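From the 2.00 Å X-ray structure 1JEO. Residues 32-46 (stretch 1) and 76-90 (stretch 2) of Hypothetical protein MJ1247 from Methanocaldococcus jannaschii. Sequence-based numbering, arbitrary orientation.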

# COMPACT_ATOMS: atom_id res chain seq x y z
N SER A 32 -12.47 -1.22 -3.01
CA SER A 32 -11.88 -1.71 -4.25
C SER A 32 -10.51 -2.33 -4.00
O SER A 32 -10.21 -3.38 -4.55
CB SER A 32 -11.79 -0.57 -5.28
OG SER A 32 -11.37 -1.06 -6.55
N LEU A 33 -9.72 -1.71 -3.12
CA LEU A 33 -8.38 -2.20 -2.76
C LEU A 33 -8.48 -3.59 -2.12
O LEU A 33 -7.77 -4.51 -2.53
CB LEU A 33 -7.66 -1.22 -1.81
CG LEU A 33 -6.35 -1.58 -1.07
CD1 LEU A 33 -5.21 -1.89 -2.03
CD2 LEU A 33 -5.94 -0.44 -0.16
N ILE A 34 -9.42 -3.74 -1.18
CA ILE A 34 -9.67 -4.99 -0.46
C ILE A 34 -10.22 -6.09 -1.39
O ILE A 34 -9.79 -7.24 -1.30
CB ILE A 34 -10.62 -4.73 0.76
CG1 ILE A 34 -9.90 -3.85 1.78
CG2 ILE A 34 -11.07 -6.04 1.42
CD1 ILE A 34 -10.79 -3.28 2.84
N ASP A 35 -11.12 -5.71 -2.30
CA ASP A 35 -11.73 -6.63 -3.25
C ASP A 35 -10.67 -7.22 -4.20
O ASP A 35 -10.66 -8.44 -4.44
CB ASP A 35 -12.84 -5.92 -4.05
CG ASP A 35 -13.76 -6.89 -4.77
OD1 ASP A 35 -14.21 -7.88 -4.16
OD2 ASP A 35 -14.04 -6.65 -5.97
N ARG A 36 -9.76 -6.37 -4.67
CA ARG A 36 -8.67 -6.76 -5.57
C ARG A 36 -7.64 -7.66 -4.88
O ARG A 36 -7.09 -8.55 -5.52
CB ARG A 36 -7.97 -5.52 -6.14
CG ARG A 36 -8.82 -4.76 -7.14
CD ARG A 36 -8.16 -3.44 -7.48
NE ARG A 36 -9.07 -2.54 -8.19
CZ ARG A 36 -9.03 -2.29 -9.49
NH1 ARG A 36 -8.13 -2.88 -10.27
NH2 ARG A 36 -9.91 -1.46 -10.03
N ILE A 37 -7.43 -7.43 -3.57
CA ILE A 37 -6.50 -8.23 -2.75
C ILE A 37 -7.03 -9.66 -2.55
O ILE A 37 -6.28 -10.63 -2.67
CB ILE A 37 -6.20 -7.51 -1.38
CG1 ILE A 37 -5.21 -6.35 -1.60
CG2 ILE A 37 -5.64 -8.49 -0.32
CD1 ILE A 37 -4.98 -5.46 -0.37
N ILE A 38 -8.34 -9.77 -2.31
CA ILE A 38 -9.01 -11.07 -2.11
C ILE A 38 -9.15 -11.88 -3.41
O ILE A 38 -9.02 -13.11 -3.41
CB ILE A 38 -10.40 -10.86 -1.38
CG1 ILE A 38 -10.15 -10.34 0.04
CG2 ILE A 38 -11.22 -12.16 -1.32
CD1 ILE A 38 -11.39 -9.82 0.75
N LYS A 39 -9.34 -11.17 -4.53
CA LYS A 39 -9.51 -11.80 -5.84
C LYS A 39 -8.21 -12.14 -6.57
O LYS A 39 -8.22 -12.96 -7.49
CB LYS A 39 -10.41 -10.95 -6.74
CG LYS A 39 -11.88 -10.99 -6.36
CD LYS A 39 -12.70 -10.10 -7.26
CE LYS A 39 -14.18 -10.22 -6.96
NZ LYS A 39 -14.98 -9.27 -7.80
N ALA A 40 -7.10 -11.53 -6.15
CA ALA A 40 -5.80 -11.78 -6.78
C ALA A 40 -5.21 -13.14 -6.44
O ALA A 40 -5.47 -13.68 -5.36
CB ALA A 40 -4.82 -10.69 -6.41
N LYS A 41 -4.43 -13.69 -7.37
CA LYS A 41 -3.76 -14.98 -7.18
C LYS A 41 -2.52 -14.69 -6.32
O LYS A 41 -2.36 -15.27 -5.25
CB LYS A 41 -3.36 -15.57 -8.54
CG LYS A 41 -2.95 -17.05 -8.53
CD LYS A 41 -4.14 -17.98 -8.32
CE LYS A 41 -3.70 -19.44 -8.29
NZ LYS A 41 -4.84 -20.37 -8.06
N LYS A 42 -1.68 -13.77 -6.78
CA LYS A 42 -0.47 -13.34 -6.06
C LYS A 42 -0.49 -11.81 -5.98
O LYS A 42 -0.99 -11.14 -6.88
CB LYS A 42 0.82 -13.83 -6.75
CG LYS A 42 0.89 -15.33 -7.09
CD LYS A 42 2.29 -15.82 -7.48
CE LYS A 42 2.86 -15.16 -8.74
NZ LYS A 42 2.12 -15.44 -10.00
N ILE A 43 0.02 -11.27 -4.87
CA ILE A 43 0.06 -9.82 -4.65
C ILE A 43 1.51 -9.33 -4.59
O ILE A 43 2.32 -9.86 -3.82
CB ILE A 43 -0.71 -9.42 -3.35
CG1 ILE A 43 -2.14 -9.95 -3.40
CG2 ILE A 43 -0.76 -7.89 -3.20
CD1 ILE A 43 -2.75 -10.23 -2.07
N PHE A 44 1.82 -8.33 -5.40
CA PHE A 44 3.16 -7.75 -5.48
C PHE A 44 3.19 -6.31 -4.99
O PHE A 44 2.37 -5.49 -5.38
CB PHE A 44 3.68 -7.79 -6.92
CG PHE A 44 3.96 -9.18 -7.43
CD1 PHE A 44 2.91 -10.02 -7.84
CD2 PHE A 44 5.28 -9.64 -7.54
CE1 PHE A 44 3.17 -11.31 -8.35
CE2 PHE A 44 5.56 -10.93 -8.05
CZ PHE A 44 4.50 -11.77 -8.46
N ILE A 45 4.14 -6.02 -4.10
CA ILE A 45 4.29 -4.67 -3.55
C ILE A 45 5.67 -4.12 -3.94
O ILE A 45 6.65 -4.86 -3.94
CB ILE A 45 4.20 -4.64 -1.98
CG1 ILE A 45 3.09 -5.57 -1.44
CG2 ILE A 45 4.04 -3.20 -1.47
CD1 ILE A 45 1.68 -5.19 -1.75
N PHE A 46 5.73 -2.83 -4.25
CA PHE A 46 6.99 -2.16 -4.59
C PHE A 46 6.99 -0.69 -4.19
O PHE A 46 5.96 -0.01 -4.22
CB PHE A 46 7.35 -2.30 -6.09
CG PHE A 46 8.75 -1.80 -6.43
CD1 PHE A 46 9.90 -2.41 -5.86
CD2 PHE A 46 8.93 -0.70 -7.29
CE1 PHE A 46 11.21 -1.93 -6.15
CE2 PHE A 46 10.23 -0.21 -7.58
CZ PHE A 46 11.37 -0.83 -7.01
N THR A 76 13.13 -14.57 -3.45
CA THR A 76 12.18 -15.53 -3.97
C THR A 76 10.91 -14.98 -4.62
O THR A 76 9.92 -15.69 -4.74
CB THR A 76 11.86 -16.59 -2.91
OG1 THR A 76 11.38 -15.95 -1.72
CG2 THR A 76 13.12 -17.40 -2.59
N THR A 77 10.98 -13.73 -5.08
CA THR A 77 9.84 -13.09 -5.75
C THR A 77 9.76 -13.60 -7.20
O THR A 77 10.72 -13.44 -7.97
CB THR A 77 9.95 -11.54 -5.65
OG1 THR A 77 9.86 -11.15 -4.28
CG2 THR A 77 8.83 -10.85 -6.42
N PRO A 78 8.64 -14.25 -7.57
CA PRO A 78 8.42 -14.80 -8.91
C PRO A 78 7.89 -13.82 -9.96
O PRO A 78 7.76 -12.62 -9.70
CB PRO A 78 7.41 -15.90 -8.65
CG PRO A 78 6.55 -15.32 -7.63
CD PRO A 78 7.52 -14.65 -6.69
N SER A 79 7.54 -14.39 -11.11
CA SER A 79 6.99 -13.66 -12.24
C SER A 79 5.58 -13.15 -11.97
O SER A 79 4.80 -13.80 -11.27
CB SER A 79 6.96 -14.56 -13.48
OG SER A 79 6.29 -15.77 -13.20
N TYR A 80 5.29 -11.98 -12.53
CA TYR A 80 3.99 -11.33 -12.43
C TYR A 80 3.14 -11.93 -13.55
O TYR A 80 3.54 -11.91 -14.72
CB TYR A 80 4.16 -9.83 -12.62
CG TYR A 80 2.93 -8.98 -12.39
CD1 TYR A 80 2.50 -8.68 -11.09
CD2 TYR A 80 2.18 -8.49 -13.48
CE1 TYR A 80 1.34 -7.89 -10.87
CE2 TYR A 80 1.03 -7.70 -13.27
CZ TYR A 80 0.62 -7.41 -11.97
OH TYR A 80 -0.50 -6.63 -11.77
N GLU A 81 2.00 -12.52 -13.18
CA GLU A 81 1.09 -13.15 -14.14
C GLU A 81 -0.21 -12.36 -14.30
O GLU A 81 -0.45 -11.41 -13.55
CB GLU A 81 0.85 -14.61 -13.76
CG GLU A 81 2.11 -15.47 -13.87
CD GLU A 81 1.90 -16.90 -13.41
OE1 GLU A 81 1.65 -17.11 -12.20
OE2 GLU A 81 2.01 -17.81 -14.25
N LYS A 82 -1.03 -12.74 -15.28
CA LYS A 82 -2.30 -12.05 -15.60
C LYS A 82 -3.35 -11.89 -14.49
O LYS A 82 -4.08 -10.90 -14.48
CB LYS A 82 -2.93 -12.63 -16.87
CG LYS A 82 -3.31 -14.11 -16.81
CD LYS A 82 -3.97 -14.57 -18.10
CE LYS A 82 -4.47 -16.01 -18.01
NZ LYS A 82 -5.59 -16.17 -17.03
N ASP A 83 -3.39 -12.83 -13.55
CA ASP A 83 -4.35 -12.80 -12.45
C ASP A 83 -3.79 -12.19 -11.17
O ASP A 83 -4.41 -12.28 -10.10
CB ASP A 83 -4.89 -14.21 -12.18
CG ASP A 83 -5.70 -14.77 -13.34
OD1 ASP A 83 -5.41 -15.90 -13.77
OD2 ASP A 83 -6.63 -14.08 -13.82
N ASP A 84 -2.63 -11.53 -11.28
CA ASP A 84 -1.97 -10.91 -10.14
C ASP A 84 -2.28 -9.43 -9.93
O ASP A 84 -2.89 -8.78 -10.79
CB ASP A 84 -0.45 -11.13 -10.21
CG ASP A 84 -0.05 -12.60 -10.17
OD1 ASP A 84 -0.85 -13.44 -9.72
OD2 ASP A 84 1.09 -12.91 -10.58
N LEU A 85 -1.84 -8.91 -8.79
CA LEU A 85 -2.05 -7.52 -8.41
C LEU A 85 -0.73 -6.84 -8.02
O LEU A 85 0.09 -7.44 -7.32
CB LEU A 85 -3.03 -7.44 -7.24
CG LEU A 85 -3.29 -6.11 -6.52
CD1 LEU A 85 -4.00 -5.13 -7.43
CD2 LEU A 85 -4.08 -6.36 -5.27
N LEU A 86 -0.53 -5.61 -8.48
CA LEU A 86 0.65 -4.83 -8.14
C LEU A 86 0.22 -3.56 -7.41
O LEU A 86 -0.67 -2.83 -7.87
CB LEU A 86 1.47 -4.46 -9.39
CG LEU A 86 2.70 -3.55 -9.19
CD1 LEU A 86 3.82 -4.26 -8.44
CD2 LEU A 86 3.20 -3.06 -10.53
N ILE A 87 0.82 -3.33 -6.25
CA ILE A 87 0.54 -2.14 -5.44
C ILE A 87 1.85 -1.33 -5.38
O ILE A 87 2.89 -1.84 -4.97
CB ILE A 87 0.03 -2.51 -4.01
CG1 ILE A 87 -1.32 -3.24 -4.11
CG2 ILE A 87 -0.12 -1.25 -3.14
CD1 ILE A 87 -1.81 -3.90 -2.83
N LEU A 88 1.77 -0.09 -5.84
CA LEU A 88 2.92 0.82 -5.86
C LEU A 88 2.74 1.94 -4.85
O LEU A 88 1.66 2.50 -4.71
CB LEU A 88 3.12 1.41 -7.27
CG LEU A 88 3.44 0.39 -8.37
CD1 LEU A 88 3.37 1.02 -9.73
CD2 LEU A 88 4.81 -0.25 -8.15
N ILE A 89 3.80 2.18 -4.07
CA ILE A 89 3.80 3.22 -3.04
C ILE A 89 4.90 4.21 -3.39
O ILE A 89 6.08 3.84 -3.44
CB ILE A 89 4.00 2.61 -1.60
CG1 ILE A 89 2.88 1.62 -1.29
CG2 ILE A 89 3.99 3.72 -0.52
CD1 ILE A 89 3.21 0.62 -0.24
N SER A 90 4.51 5.45 -3.67
CA SER A 90 5.44 6.51 -4.03
C SER A 90 4.93 7.89 -3.62
O SER A 90 3.78 8.22 -3.89
CB SER A 90 5.71 6.49 -5.54
OG SER A 90 6.61 7.51 -5.92

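What holds the two backbones together? The strand carrying Phe-44 and Phe-46 runs parallel to strand 85-89, their axes 4.7 Å apart at closest approach and 19° from aligned. As is usual in parallel sheets, each bonding residue of the first strand reaches two residues of the second: Phe-44 N donates to Leu-85 O (2.7 Å) and Phe-44 O accepts from Ile-87 N (2.8 Å). Phe-46 repeats the pattern, its N bonding to Ile-87 O and its O to Ile-89 N, both at 3.1 Å.

Why does Phe-44 cover more surface than any other residue here? Its ring reaches past the strand into the loop before it. Over one face lies Tyr-80, edge toward the Phe-44 ring, with Phe-44 CD1 3.5 Å from Tyr-80 CD1 and the planes at 69°. Around the rim, Phe-44 CE2 comes within 3.2 Å of Pro-78 O and 3.7 Å of Thr-77 CG2, so the ring's slightly positive edge meets a carbonyl oxygen as well as a methyl group.

What does Leu-85 do on the other side of the sheet? It fills the space beneath the helix, which ends as the chain turns toward the strand. Leu-85 CD2 packs 3.8 Å from Ile-37 CG1, and Leu-85 CB lies 3.8 Å from Ala-40 CB. Ile-87 continues this apolar layer, its CD1 4.0 Å from Leu-33 CD1 and 3.9 Å from Ile-45 CD1.

How is the charge of buried Lys-42 satisfied? Its NZ forms salt bridges with Asp-84 OD2 and Glu-81 OE1, each at 2.8 Å. Asp-84 OD2 also accepts from Glu-81 N at 2.8 Å, tying the lysine's partner into the turn from Glu-81 to Asp-84. Meanwhile Lys-42 O accepts from Leu-85 N at 3.1 Å, joining this charged cluster directly to the strand pairing.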